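Local coordinates for DNA replication and repair protein RecF (PDB 5Z69) that binds ATP, probably binds single-stranded DNA, and acts as a recombination mediator in the RecFOR pathway of DNA repair, with an ATP-dependent conformational change as its switch, at residues L80-A84 and D85-K89; G136-R139 and R140-Y143; N205-L208 and E209-N213; K212-M215 and S216-M220; L258-D261 and L262-S266. All coordinates share one frame; numbering follows the deposited sequence.

Interaction 1: L80-A84 and D85-K89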
loop_
_atom_site.group_PDB
_atom_site.type_symbol
_atom_site.label_atom_id
_atom_site.label_comp_id
_atom_site.label_asym_id
_atom_site.label_seq_id
_atom_site.Cartn_x
_atom_site.Cartn_y
_atom_site.Cartn_z
ATOM N N LEU A 80 27.052 11.764 -32.151
ATOM C CA LEU A 80 28.441 11.879 -31.714
ATOM C C LEU A 80 28.406 12.632 -30.389
ATOM O O LEU A 80 27.885 13.733 -30.296
ATOM C CB LEU A 80 29.309 12.602 -32.751
ATOM C CG LEU A 80 29.398 12.004 -34.183
ATOM C CD1 LEU A 80 30.270 12.859 -35.124
ATOM C CD2 LEU A 80 29.923 10.573 -34.192
ATOM N N VAL A 81 28.925 12.021 -29.343
ATOM C CA VAL A 81 28.793 12.641 -28.034
ATOM C C VAL A 81 30.165 12.819 -27.399
ATOM O O VAL A 81 31.125 12.111 -27.717
ATOM C CB VAL A 81 27.866 11.823 -27.062
ATOM C CG1 VAL A 81 26.549 11.420 -27.740
ATOM C CG2 VAL A 81 28.578 10.603 -26.504
ATOM N N ARG A 82 30.263 13.812 -26.536
ATOM C CA ARG A 82 31.446 13.995 -25.708
ATOM C C ARG A 82 31.024 13.701 -24.270
ATOM O O ARG A 82 29.895 13.995 -23.886
ATOM C CB ARG A 82 32.009 15.413 -25.864
ATOM C CG ARG A 82 33.238 15.707 -25.014
ATOM C CD ARG A 82 33.965 16.963 -25.480
ATOM N NE ARG A 82 35.274 17.065 -24.832
ATOM C CZ ARG A 82 36.177 18.008 -25.088
ATOM N NH1 ARG A 82 35.928 18.953 -25.970
ATOM N NH2 ARG A 82 37.326 18.011 -24.440
ATOM N N SER A 83 31.901 13.089 -23.478
ATOM C CA SER A 83 31.557 12.879 -22.077
ATOM C C SER A 83 32.847 12.979 -21.270
ATOM O O SER A 83 33.897 13.249 -21.839
ATOM C CB SER A 83 30.847 11.530 -21.868
ATOM O OG SER A 83 31.745 10.441 -21.985
ATOM N N ALA A 84 32.789 12.768 -19.965
ATOM C CA ALA A 84 33.979 13.022 -19.124
ATOM C C ALA A 84 35.233 12.248 -19.559
ATOM O O ALA A 84 36.352 12.735 -19.386
ATOM C CB ALA A 84 33.672 12.706 -17.666
ATOM N N ASP A 85 35.051 11.050 -20.119
ATOM C CA ASP A 85 36.193 10.215 -20.495
ATOM C C ASP A 85 36.351 10.089 -21.995
ATOM O O ASP A 85 37.244 9.399 -22.446
ATOM C CB ASP A 85 36.076 8.795 -19.913
ATOM C CG ASP A 85 36.211 8.764 -18.400
ATOM O OD1 ASP A 85 36.964 9.600 -17.852
ATOM O OD2 ASP A 85 35.555 7.904 -17.768
ATOM N N PHE A 86 35.472 10.714 -22.769
ATOM C CA PHE A 86 35.538 10.555 -24.222
ATOM C C PHE A 86 35.483 11.881 -24.916
ATOM O O PHE A 86 34.470 12.560 -24.809
ATOM C CB PHE A 86 34.384 9.659 -24.726
ATOM C CG PHE A 86 34.536 8.223 -24.336
ATOM C CD1 PHE A 86 34.120 7.790 -23.093
ATOM C CD2 PHE A 86 35.126 7.314 -25.202
ATOM C CE1 PHE A 86 34.281 6.476 -22.703
ATOM C CE2 PHE A 86 35.297 5.989 -24.821
ATOM C CZ PHE A 86 34.849 5.572 -23.555
ATOM N N TYR A 87 36.570 12.265 -25.609
ATOM C CA TYR A 87 36.497 13.401 -26.529
ATOM C C TYR A 87 35.404 13.135 -27.570
ATOM O O TYR A 87 34.673 14.044 -27.978
ATOM C CB TYR A 87 37.847 13.661 -27.218
ATOM C CG TYR A 87 37.819 14.647 -28.379
ATOM C CD1 TYR A 87 37.728 16.028 -28.166
ATOM C CD2 TYR A 87 37.900 14.197 -29.689
ATOM C CE1 TYR A 87 37.708 16.914 -29.249
ATOM C CE2 TYR A 87 37.885 15.071 -30.762
ATOM C CZ TYR A 87 37.793 16.428 -30.536
ATOM O OH TYR A 87 37.778 17.287 -31.624
ATOM N N GLU A 88 35.278 11.889 -28.004
ATOM C CA GLU A 88 34.175 11.570 -28.918
ATOM C C GLU A 88 33.749 10.109 -28.805
ATOM O O GLU A 88 34.582 9.219 -28.756
ATOM C CB GLU A 88 34.541 11.905 -30.372
ATOM C CG GLU A 88 33.348 11.756 -31.338
ATOM C CD GLU A 88 33.517 12.501 -32.660
ATOM O OE1 GLU A 88 33.458 11.848 -33.720
ATOM O OE2 GLU A 88 33.669 13.744 -32.648
ATOM N N LYS A 89 32.447 9.874 -28.720
ATOM C CA LYS A 89 31.926 8.513 -28.729
ATOM C C LYS A 89 30.792 8.463 -29.742
ATOM O O LYS A 89 29.865 9.290 -29.707
ATOM C CB LYS A 89 31.449 8.075 -27.336
ATOM C CG LYS A 89 30.612 6.774 -27.320
ATOM C CD LYS A 89 30.194 6.380 -25.887
ATOM C CE LYS A 89 31.371 5.742 -25.148
ATOM N NZ LYS A 89 31.083 5.530 -23.698
HETATM O O HOH W 1 30.383 8.196 -22.630
HETATM O O HOH W 2 32.571 9.492 -19.829
#

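Interaction 2: G136-R139 and R140-Y143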
loop_
_atom_site.group_PDB
_atom_site.type_symbol
_atom_site.label_atom_id
_atom_site.label_comp_id
_atom_site.label_asym_id
_atom_site.label_seq_id
_atom_site.Cartn_x
_atom_site.Cartn_y
_atom_site.Cartn_z
ATOM N N GLY A 136 -1.137 4.513 -12.178
ATOM C CA GLY A 136 -1.013 3.364 -11.296
ATOM C C GLY A 136 0.408 2.973 -10.923
ATOM O O GLY A 136 1.368 3.635 -11.324
ATOM N N PRO A 137 0.546 1.891 -10.139
ATOM C CA PRO A 137 1.830 1.327 -9.699
ATOM C C PRO A 137 2.785 1.074 -10.877
ATOM O O PRO A 137 3.979 1.279 -10.769
ATOM C CB PRO A 137 1.420 -0.002 -9.044
ATOM C CG PRO A 137 0.007 0.208 -8.628
ATOM C CD PRO A 137 -0.594 1.085 -9.680
ATOM N N SER A 138 2.214 0.611 -11.980
ATOM C CA SER A 138 2.928 0.260 -13.187
ATOM C C SER A 138 3.801 1.423 -13.680
ATOM O O SER A 138 4.979 1.249 -13.993
ATOM C CB SER A 138 1.914 -0.157 -14.256
ATOM O OG SER A 138 2.559 -0.666 -15.406
ATOM N N ARG A 139 3.209 2.611 -13.711
ATOM C CA ARG A 139 3.874 3.819 -14.175
ATOM C C ARG A 139 5.055 4.165 -13.280
ATOM O O ARG A 139 6.155 4.477 -13.756
ATOM C CB ARG A 139 2.877 4.979 -14.208
ATOM C CG ARG A 139 3.384 6.251 -14.871
ATOM C CD ARG A 139 3.472 6.082 -16.376
ATOM N NE ARG A 139 3.593 7.371 -17.051
ATOM C CZ ARG A 139 4.741 8.017 -17.239
ATOM N NH1 ARG A 139 5.881 7.494 -16.798
ATOM N NH2 ARG A 139 4.744 9.188 -17.869
ATOM N N ARG A 140 4.814 4.109 -11.976
ATOM C CA ARG A 140 5.820 4.485 -10.994
ATOM C C ARG A 140 6.946 3.449 -10.994
ATOM O O ARG A 140 8.134 3.780 -10.892
ATOM C CB ARG A 140 5.196 4.614 -9.597
ATOM C CG ARG A 140 4.678 6.026 -9.248
ATOM C CD ARG A 140 3.783 6.013 -7.960
ATOM N NE ARG A 140 2.455 6.551 -8.256
ATOM C CZ ARG A 140 1.358 5.822 -8.428
ATOM N NH1 ARG A 140 1.393 4.504 -8.309
ATOM N NH2 ARG A 140 0.209 6.420 -8.699
ATOM N N ARG A 141 6.552 2.191 -11.128
ATOM C CA ARG A 141 7.504 1.101 -11.171
ATOM C C ARG A 141 8.411 1.168 -12.419
ATOM O O ARG A 141 9.615 0.999 -12.320
ATOM C CB ARG A 141 6.741 -0.213 -11.129
ATOM C CG ARG A 141 7.451 -1.333 -10.441
ATOM C CD ARG A 141 6.465 -2.435 -10.133
ATOM N NE ARG A 141 5.593 -2.736 -11.268
ATOM C CZ ARG A 141 4.268 -2.809 -11.192
ATOM N NH1 ARG A 141 3.639 -2.600 -10.025
ATOM N NH2 ARG A 141 3.564 -3.093 -12.284
ATOM N N LYS A 142 7.826 1.410 -13.585
ATOM C CA LYS A 142 8.614 1.502 -14.808
ATOM C C LYS A 142 9.620 2.657 -14.683
ATOM O O LYS A 142 10.766 2.529 -15.107
ATOM C CB LYS A 142 7.710 1.689 -16.033
ATOM C CG LYS A 142 8.476 2.120 -17.317
ATOM C CD LYS A 142 7.599 2.200 -18.584
ATOM C CE LYS A 142 8.454 2.529 -19.820
ATOM N NZ LYS A 142 7.649 2.825 -21.045
ATOM N N TYR A 143 9.184 3.759 -14.063
ATOM C CA TYR A 143 10.002 4.956 -13.890
ATOM C C TYR A 143 11.177 4.694 -12.958
ATOM O O TYR A 143 12.327 5.048 -13.243
ATOM C CB TYR A 143 9.150 6.117 -13.352
ATOM C CG TYR A 143 9.980 7.317 -12.974
ATOM C CD1 TYR A 143 10.223 7.637 -11.641
ATOM C CD2 TYR A 143 10.571 8.104 -13.961
ATOM C CE1 TYR A 143 11.022 8.745 -11.302
ATOM C CE2 TYR A 143 11.368 9.206 -13.639
ATOM C CZ TYR A 143 11.593 9.523 -12.315
ATOM O OH TYR A 143 12.399 10.613 -12.021
#

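Interaction 3: N205-L208 and E209-N213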
loop_
_atom_site.group_PDB
_atom_site.type_symbol
_atom_site.label_atom_id
_atom_site.label_comp_id
_atom_site.label_asym_id
_atom_site.label_seq_id
_atom_site.Cartn_x
_atom_site.Cartn_y
_atom_site.Cartn_z
ATOM N N ASN A 205 14.951 0.453 -2.365
ATOM C CA ASN A 205 14.882 1.187 -1.097
ATOM C C ASN A 205 15.982 2.230 -0.997
ATOM O O ASN A 205 15.732 3.377 -0.612
ATOM C CB ASN A 205 14.982 0.241 0.096
ATOM C CG ASN A 205 14.637 0.934 1.416
ATOM O OD1 ASN A 205 13.492 1.306 1.653
ATOM N ND2 ASN A 205 15.635 1.119 2.261
ATOM N N ASN A 206 17.206 1.831 -1.328
ATOM C CA ASN A 206 18.323 2.777 -1.343
ATOM C C ASN A 206 18.010 4.004 -2.201
ATOM O O ASN A 206 18.300 5.132 -1.813
ATOM C CB ASN A 206 19.607 2.116 -1.857
ATOM C CG ASN A 206 20.052 0.930 -1.011
ATOM O OD1 ASN A 206 20.677 -0.003 -1.521
ATOM N ND2 ASN A 206 19.733 0.957 0.280
ATOM N N TYR A 207 17.411 3.772 -3.369
ATOM C CA TYR A 207 17.136 4.873 -4.290
ATOM C C TYR A 207 15.982 5.736 -3.752
ATOM O O TYR A 207 16.028 6.966 -3.826
ATOM C CB TYR A 207 16.794 4.358 -5.713
ATOM C CG TYR A 207 16.607 5.484 -6.701
ATOM C CD1 TYR A 207 17.671 5.922 -7.500
ATOM C CD2 TYR A 207 15.379 6.124 -6.840
ATOM C CE1 TYR A 207 17.506 6.966 -8.397
ATOM C CE2 TYR A 207 15.208 7.164 -7.728
ATOM C CZ TYR A 207 16.283 7.577 -8.518
ATOM O OH TYR A 207 16.138 8.632 -9.399
ATOM N N LEU A 208 14.945 5.084 -3.244
ATOM C CA LEU A 208 13.794 5.803 -2.724
ATOM C C LEU A 208 14.185 6.670 -1.501
ATOM O O LEU A 208 13.668 7.787 -1.354
ATOM C CB LEU A 208 12.669 4.824 -2.398
ATOM C CG LEU A 208 11.981 4.252 -3.639
ATOM C CD1 LEU A 208 11.068 3.169 -3.215
ATOM C CD2 LEU A 208 11.203 5.283 -4.449
ATOM N N GLU A 209 15.081 6.155 -0.656
ATOM C CA GLU A 209 15.710 6.955 0.408
ATOM C C GLU A 209 16.302 8.220 -0.150
ATOM O O GLU A 209 15.994 9.307 0.314
ATOM C CB GLU A 209 16.848 6.191 1.086
ATOM C CG GLU A 209 16.449 5.182 2.170
ATOM C CD GLU A 209 17.666 4.709 2.949
ATOM O OE1 GLU A 209 17.910 3.480 2.988
ATOM O OE2 GLU A 209 18.368 5.580 3.517
ATOM N N LYS A 210 17.179 8.075 -1.145
ATOM C CA LYS A 210 17.789 9.244 -1.780
ATOM C C LYS A 210 16.744 10.118 -2.445
ATOM O O LYS A 210 16.818 11.342 -2.369
ATOM C CB LYS A 210 18.837 8.813 -2.802
ATOM C CG LYS A 210 20.029 8.167 -2.169
ATOM C CD LYS A 210 20.958 7.559 -3.208
ATOM C CE LYS A 210 22.234 7.056 -2.556
ATOM N NZ LYS A 210 22.992 6.160 -3.454
ATOM N N LEU A 211 15.762 9.488 -3.087
ATOM C CA LEU A 211 14.704 10.229 -3.755
ATOM C C LEU A 211 13.960 11.113 -2.749
ATOM O O LEU A 211 13.742 12.296 -2.994
ATOM C CB LEU A 211 13.725 9.276 -4.455
ATOM C CG LEU A 211 12.594 9.986 -5.206
ATOM C CD1 LEU A 211 13.224 10.887 -6.263
ATOM C CD2 LEU A 211 11.602 9.019 -5.853
ATOM N N LYS A 212 13.588 10.541 -1.611
ATOM C CA LYS A 212 12.853 11.305 -0.600
ATOM C C LYS A 212 13.679 12.501 -0.078
ATOM O O LYS A 212 13.183 13.627 -0.046
ATOM C CB LYS A 212 12.420 10.379 0.543
ATOM C CG LYS A 212 11.358 10.958 1.482
ATOM C CD LYS A 212 11.980 11.591 2.705
ATOM C CE LYS A 212 12.782 10.571 3.496
ATOM N NZ LYS A 212 14.208 10.505 3.066
ATOM N N ASN A 213 14.936 12.267 0.295
ATOM C CA ASN A 213 15.831 13.353 0.721
ATOM C C ASN A 213 15.913 14.510 -0.268
ATOM O O ASN A 213 15.749 15.673 0.100
ATOM C CB ASN A 213 17.259 12.848 0.942
ATOM C CG ASN A 213 17.358 11.793 2.016
ATOM O OD1 ASN A 213 16.557 11.755 2.950
ATOM N ND2 ASN A 213 18.362 10.926 1.894
#

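Interaction 4: K212-M215 and S216-M220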
loop_
_atom_site.group_PDB
_atom_site.type_symbol
_atom_site.label_atom_id
_atom_site.label_comp_id
_atom_site.label_asym_id
_atom_site.label_seq_id
_atom_site.Cartn_x
_atom_site.Cartn_y
_atom_site.Cartn_z
ATOM N N LYS A 212 13.588 10.541 -1.611
ATOM C CA LYS A 212 12.853 11.305 -0.600
ATOM C C LYS A 212 13.679 12.501 -0.078
ATOM O O LYS A 212 13.183 13.627 -0.046
ATOM C CB LYS A 212 12.420 10.379 0.543
ATOM C CG LYS A 212 11.358 10.958 1.482
ATOM C CD LYS A 212 11.980 11.591 2.705
ATOM C CE LYS A 212 12.782 10.571 3.496
ATOM N NZ LYS A 212 14.208 10.505 3.066
ATOM N N ASN A 213 14.936 12.267 0.295
ATOM C CA ASN A 213 15.831 13.353 0.721
ATOM C C ASN A 213 15.913 14.510 -0.268
ATOM O O ASN A 213 15.749 15.673 0.100
ATOM C CB ASN A 213 17.259 12.848 0.942
ATOM C CG ASN A 213 17.358 11.793 2.016
ATOM O OD1 ASN A 213 16.557 11.755 2.950
ATOM N ND2 ASN A 213 18.362 10.926 1.894
ATOM N N SER A 214 16.203 14.181 -1.524
ATOM C CA SER A 214 16.371 15.201 -2.544
ATOM C C SER A 214 15.056 15.902 -2.855
ATOM O O SER A 214 15.020 17.116 -3.030
ATOM C CB SER A 214 16.956 14.591 -3.827
ATOM O OG SER A 214 17.260 15.612 -4.752
ATOM N N MET A 215 13.972 15.143 -2.925
ATOM C CA MET A 215 12.680 15.741 -3.223
ATOM C C MET A 215 12.186 16.634 -2.094
ATOM O O MET A 215 11.508 17.624 -2.353
ATOM C CB MET A 215 11.613 14.683 -3.475
ATOM C CG MET A 215 11.701 13.943 -4.767
ATOM S SD MET A 215 10.286 12.829 -4.813
ATOM C CE MET A 215 9.006 13.847 -5.472
ATOM N N SER A 216 12.481 16.251 -0.852
ATOM C CA SER A 216 12.085 17.056 0.311
ATOM C C SER A 216 12.779 18.401 0.272
ATOM O O SER A 216 12.204 19.422 0.647
ATOM C CB SER A 216 12.419 16.348 1.621
ATOM O OG SER A 216 11.544 15.268 1.857
ATOM N N LYS A 217 14.030 18.385 -0.181
ATOM C CA LYS A 217 14.796 19.606 -0.333
ATOM C C LYS A 217 14.135 20.501 -1.385
ATOM O O LYS A 217 13.870 21.668 -1.129
ATOM C CB LYS A 217 16.249 19.280 -0.705
ATOM C CG LYS A 217 17.222 20.458 -0.681
ATOM C CD LYS A 217 17.320 21.181 -2.028
ATOM C CE LYS A 217 17.671 20.227 -3.169
ATOM N NZ LYS A 217 19.053 19.665 -3.083
ATOM N N PHE A 218 13.853 19.954 -2.564
ATOM C CA PHE A 218 13.285 20.762 -3.646
ATOM C C PHE A 218 11.871 21.259 -3.327
ATOM O O PHE A 218 11.546 22.425 -3.563
ATOM C CB PHE A 218 13.280 19.974 -4.963
ATOM C CG PHE A 218 14.637 19.853 -5.601
ATOM C CD1 PHE A 218 15.268 20.968 -6.133
ATOM C CD2 PHE A 218 15.284 18.627 -5.678
ATOM C CE1 PHE A 218 16.517 20.865 -6.723
ATOM C CE2 PHE A 218 16.536 18.522 -6.264
ATOM C CZ PHE A 218 17.151 19.644 -6.782
ATOM N N LEU A 219 11.043 20.371 -2.791
ATOM C CA LEU A 219 9.668 20.707 -2.433
ATOM C C LEU A 219 9.604 21.828 -1.394
ATOM O O LEU A 219 8.807 22.761 -1.520
ATOM C CB LEU A 219 8.944 19.466 -1.911
ATOM C CG LEU A 219 7.488 19.664 -1.505
ATOM C CD1 LEU A 219 6.647 20.039 -2.717
ATOM C CD2 LEU A 219 6.940 18.420 -0.826
ATOM N N MET A 220 10.458 21.741 -0.378
ATOM C CA MET A 220 10.438 22.707 0.713
ATOM C C MET A 220 10.880 24.082 0.227
ATOM O O MET A 220 10.618 25.091 0.878
ATOM C CB MET A 220 11.332 22.239 1.868
ATOM C CG MET A 220 11.050 22.914 3.212
ATOM S SD MET A 220 9.340 22.720 3.787
ATOM C CE MET A 220 9.496 23.154 5.519
#

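Interaction 5: L258-D261 and L262-S266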
loop_
_atom_site.group_PDB
_atom_site.type_symbol
_atom_site.label_atom_id
_atom_site.label_comp_id
_atom_site.label_asym_id
_atom_site.label_seq_id
_atom_site.Cartn_x
_atom_site.Cartn_y
_atom_site.Cartn_z
ATOM N N LEU A 258 0.434 -20.216 -4.212
ATOM C CA LEU A 258 0.419 -21.205 -5.279
ATOM C C LEU A 258 -0.966 -21.402 -5.911
ATOM O O LEU A 258 -1.103 -21.395 -7.137
ATOM C CB LEU A 258 0.971 -22.534 -4.745
ATOM C CG LEU A 258 1.183 -23.709 -5.709
ATOM C CD1 LEU A 258 2.333 -24.568 -5.227
ATOM C CD2 LEU A 258 -0.060 -24.568 -5.810
ATOM N N THR A 259 -1.989 -21.570 -5.077
ATOM C CA THR A 259 -3.342 -21.781 -5.579
ATOM C C THR A 259 -3.828 -20.573 -6.339
ATOM O O THR A 259 -4.362 -20.692 -7.438
ATOM C CB THR A 259 -4.328 -22.076 -4.436
ATOM O OG1 THR A 259 -3.924 -23.277 -3.774
ATOM C CG2 THR A 259 -5.756 -22.230 -4.976
ATOM N N LEU A 260 -3.633 -19.402 -5.754
ATOM C CA LEU A 260 -4.007 -18.163 -6.420
ATOM C C LEU A 260 -3.307 -18.015 -7.771
ATOM O O LEU A 260 -3.933 -17.623 -8.766
ATOM C CB LEU A 260 -3.675 -16.958 -5.542
ATOM C CG LEU A 260 -3.982 -15.632 -6.235
ATOM C CD1 LEU A 260 -5.416 -15.204 -5.957
ATOM C CD2 LEU A 260 -2.995 -14.552 -5.822
ATOM N N ASP A 261 -2.014 -18.336 -7.806
ATOM C CA ASP A 261 -1.231 -18.166 -9.036
ATOM C C ASP A 261 -1.692 -19.128 -10.130
ATOM O O ASP A 261 -1.710 -18.787 -11.320
ATOM C CB ASP A 261 0.261 -18.356 -8.740
ATOM C CG ASP A 261 0.849 -17.192 -7.938
ATOM O OD1 ASP A 261 0.172 -16.145 -7.798
ATOM O OD2 ASP A 261 1.991 -17.319 -7.455
ATOM N N LEU A 262 -2.081 -20.332 -9.725
ATOM C CA LEU A 262 -2.609 -21.309 -10.669
ATOM C C LEU A 262 -3.933 -20.838 -11.252
ATOM O O LEU A 262 -4.255 -21.136 -12.395
ATOM C CB LEU A 262 -2.784 -22.663 -9.989
ATOM C CG LEU A 262 -1.447 -23.380 -9.821
ATOM C CD1 LEU A 262 -1.632 -24.603 -8.982
ATOM C CD2 LEU A 262 -0.864 -23.744 -11.187
ATOM N N LYS A 263 -4.694 -20.087 -10.465
ATOM C CA LYS A 263 -5.981 -19.595 -10.933
ATOM C C LYS A 263 -5.822 -18.496 -11.966
ATOM O O LYS A 263 -6.501 -18.496 -12.991
ATOM C CB LYS A 263 -6.819 -19.082 -9.767
ATOM C CG LYS A 263 -8.089 -18.402 -10.213
ATOM C CD LYS A 263 -8.870 -17.848 -9.025
ATOM C CE LYS A 263 -9.383 -18.946 -8.088
ATOM N NZ LYS A 263 -8.501 -19.175 -6.897
ATOM N N TYR A 264 -4.913 -17.563 -11.706
ATOM C CA TYR A 264 -4.759 -16.410 -12.577
ATOM C C TYR A 264 -3.665 -16.607 -13.625
ATOM O O TYR A 264 -3.512 -15.778 -14.527
ATOM C CB TYR A 264 -4.477 -15.163 -11.743
ATOM C CG TYR A 264 -5.705 -14.667 -11.021
ATOM C CD1 TYR A 264 -6.582 -13.785 -11.638
ATOM C CD2 TYR A 264 -6.002 -15.100 -9.729
ATOM C CE1 TYR A 264 -7.713 -13.338 -10.995
ATOM C CE2 TYR A 264 -7.138 -14.655 -9.071
ATOM C CZ TYR A 264 -7.987 -13.775 -9.711
ATOM O OH TYR A 264 -9.113 -13.319 -9.080
ATOM N N LEU A 265 -2.931 -17.713 -13.510
ATOM C CA LEU A 265 -1.781 -17.975 -14.366
ATOM C C LEU A 265 -0.819 -16.778 -14.355
ATOM O O LEU A 265 -0.353 -16.330 -15.404
ATOM C CB LEU A 265 -2.233 -18.307 -15.790
ATOM C CG LEU A 265 -2.941 -19.651 -16.014
ATOM C CD1 LEU A 265 -3.294 -19.813 -17.496
ATOM C CD2 LEU A 265 -2.109 -20.837 -15.533
ATOM N N SER A 266 -0.546 -16.258 -13.157
ATOM C CA SER A 266 0.427 -15.175 -12.971
ATOM C C SER A 266 1.044 -15.271 -11.579
ATOM O O SER A 266 0.680 -16.137 -10.788
ATOM C CB SER A 266 -0.229 -13.811 -13.154
ATOM O OG SER A 266 -1.096 -13.543 -12.056
HETATM O O HOH W 3 -1.484 -14.570 -9.027
#

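Interaction 1: L80-A84 and D85-K89
Ser83 and Phe86 form the rung next to the turn of a beta hairpin, where strand 74-83 passes into strand 86-96 through a type I turn. Asp85, inside the turn, gives its backbone N to a water that also bonds Ser83 OG, while its carboxylate is hydrogen-bonded to His2 ND1 and His3 N. At Phe86 the pairing is two-way but unequal: Ser83 N meets Phe86 O at 2.9 Å in the carbonyl plane, whereas Phe86 N reaches Ser83 O at 3.1 Å from 67° out of its carbonyl plane. The Phe86 ring turns its edge to Ser83, CD1 lying 3.7 Å from OG. Next comes a beta bulge, in which Tyr87 and Glu88 stand opposite Arg82. In one of two modelled Arg82 conformers, Tyr87 CD1 sits 4.0 Å from Arg82 CZ, over the guanidinium face, the two planes 70° apart, a doubtful contact of that copy alone. Glu88 lays OE1 against Leu80 CD1 (3.6 Å) and sends OE2 to a salt bridge with Lys11 of strand 9-16. Lys89 restores regular pairing, its N 2.8 Å from Val81 O. A bend at chi3 (-77°) folds its chain back over the Phe86 ring, with CE above the centre. Its NZ, also bonded to His119 ND1, gives a hydrogen bond of 3.0 Å to a second water, which Ser83 OG holds too.

Interaction 2: G136-R139 and R140-Y143
Arg141 lays one face of its guanidinium over the backbone of Pro137 and Ser138 in the first turn of helix 137-151, with Ser138 CA 3.5 Å above the plane and offset toward the rim. NH1 comes to 3.6 Å from Pro137 CB, and NH2 to 3.9 Å from Ser138 CB. The bend at chi3 (45°) is what folds the group back along the chain. Beneath it the backbone is regular, Arg141 N bonding Pro137 O at 2.8 Å and Lys142 N bonding Ser138 O at 2.9 Å. Arg140 also reaches back, toward Gly136 at the N-cap position. Its NH1 is 3.1 Å from Gly136 O, yet this oxygen stands over the guanidinium face and the angle is too poor for a hydrogen bond. NH1 instead makes a salt bridge to Asp275, while Arg139 pairs with Glu131 through NH2. Arg141 NH1 bonds Glu274 O and also Tyr288 OH of the second subunit, which packs on Pro137 as well. Within the turn, then, the two arginines that fold back touch the backbone mainly through their flat faces, while NH1 of each bonds an acceptor beyond it, consistent with a helix start that links strand 275-280 and the dimer partner.

Interaction 3: N205-L208 and E209-N213
Tyr207 O takes the shortest polar bond of the contact, 2.6 Å from Leu211 N, with the donor in the carbonyl plane. It is one of the four i to i+4 bonds that cross from 205-208 to 209-213; the next, from Lys212 N to Leu208 O, measures 2.8 Å. Leu211 touches two residues of the preceding turn: its CB is 4.2 Å from Tyr207 CE2, and its CD2 is 4.0 Å from Leu208 CD2. On the polar side Glu209 leans back over Asn205, its CG 3.4 Å from Asn205 O. OE1 then stands 3.4 Å from Asn205 ND2, but amide and carboxylate are turned 58° apart and the angle is too poor for a hydrogen bond. Lys212 curls instead of extending, bent at chi2 (-95°) and again at chi3 and chi4, which brings NZ 2.7 Å from Asn213 OD1, above the amide plane; its second bond, to Glu209 O, is weak. Lys210 stays extended and makes a salt bridge with Glu312. Helix 186-222 is thus flanked on several sides: Tyr207 meets Leu144, Cys147 and Ile148 of helix 137-151, Leu211 meets Leu301 and Ser304 of helix 291-313, and Asn205 and Leu208 rest on Tyr231 of strand 227-232.

Interaction 4: K212-M215 and S216-M220
Phe218 packs back on Ser214, one turn earlier in helix 186-222. Its CB is 3.9 Å from Ser214 O; CG is little closer, but CD2 comes to 3.1 Å from the same oxygen, which lies oblique to the ring. Farther out, CE2 is 3.4 Å from Ser214 OG in only one of two modelled conformers, a doubtful contact. Over the ring's centre lies Lys217 CE, brought there by bends at chi2, chi3 and chi4. Ser216 makes the other local link. Its OG, turned beside its own backbone N and anti to the carbonyl carbon (chi1 -73°), gives Lys212 O a hydrogen bond of 3.0 Å in addition to the 2.8 Å bond from Ser216 N. The backbone N approaches this carbonyl almost end-on, while OG comes from 42° out of its plane. With an alanine at Ser216, Lys212 O would probably be left with the backbone donor as its sole grip from this turn, and Lys212 CD would lose the oxygen it rests near. Around the helix, Phe218 meets Leu303 and Ser304 of helix 291-313, where Glu307 binds Lys217 NZ, while Ser216 and Leu219 lie on Leu227 of strand 227-232.

Interaction 5: L258-D261 and L262-S266
Leu258 and Leu262 lie side by side, CD2 of the first 3.5 Å from CD1 of the second, along the short helix 258-264. Two residues farther along, Leu260 CD1 meets Tyr264 CE2 at 3.6 Å, and Leu260 O lies in the plane of the Tyr264 ring, at its edge, 3.4 Å from CD2. The helix ends where Leu265 takes positive phi (52°), and Ser266 N turns back to Asp261 O at 3.3 Å, a weak bond; Leu265 N bonds that same oxygen, also weakly. A chi1 of -71° turns the carboxylate of Asp261 toward this end of the helix, beside Ser266 O. The approach of OD1 to that oxygen is close, and its detail is doubtful. Donors surround the carboxylate: Gln268 N and a water on OD1, and Arg169 in a salt bridge with OD2. Were a leucine to replace Asp261, Arg169 would probably lose its charge partner, and Gln268 N and the water their acceptor. Farther out, Leu262 packs on Leu173 and Ile176 of helix 153-177, and Tyr264 OH bonds Glu228 of the second subunit, so the helix joins both a neighbouring helix and the dimer partner. The water that donates to Asp261 OD1 (2.6 Å) also bonds Ser266 OG, at 3.2 Å.

Each contact is local and encloses no intervening residues, so none nests in another and none crosses. Interaction 1 comes first and closes the hairpin of strands 74-83 and 86-96. Interaction 2 follows at the start of helix 137-151. Interactions 3 and 4 then succeed each other on helix 186-222, where 209-213 and 212-215 overlap at Lys212 and Asn213; this helix packs against helices 137-151 and 291-313 and strand 227-232. Interaction 5 lies last, on helix 258-264, its centre about 49 Å from that of interaction 1. Interactions 2 and 3 come within about 5 Å between nearest atoms without touching. Interactions 2 and 5 both reach the second subunit.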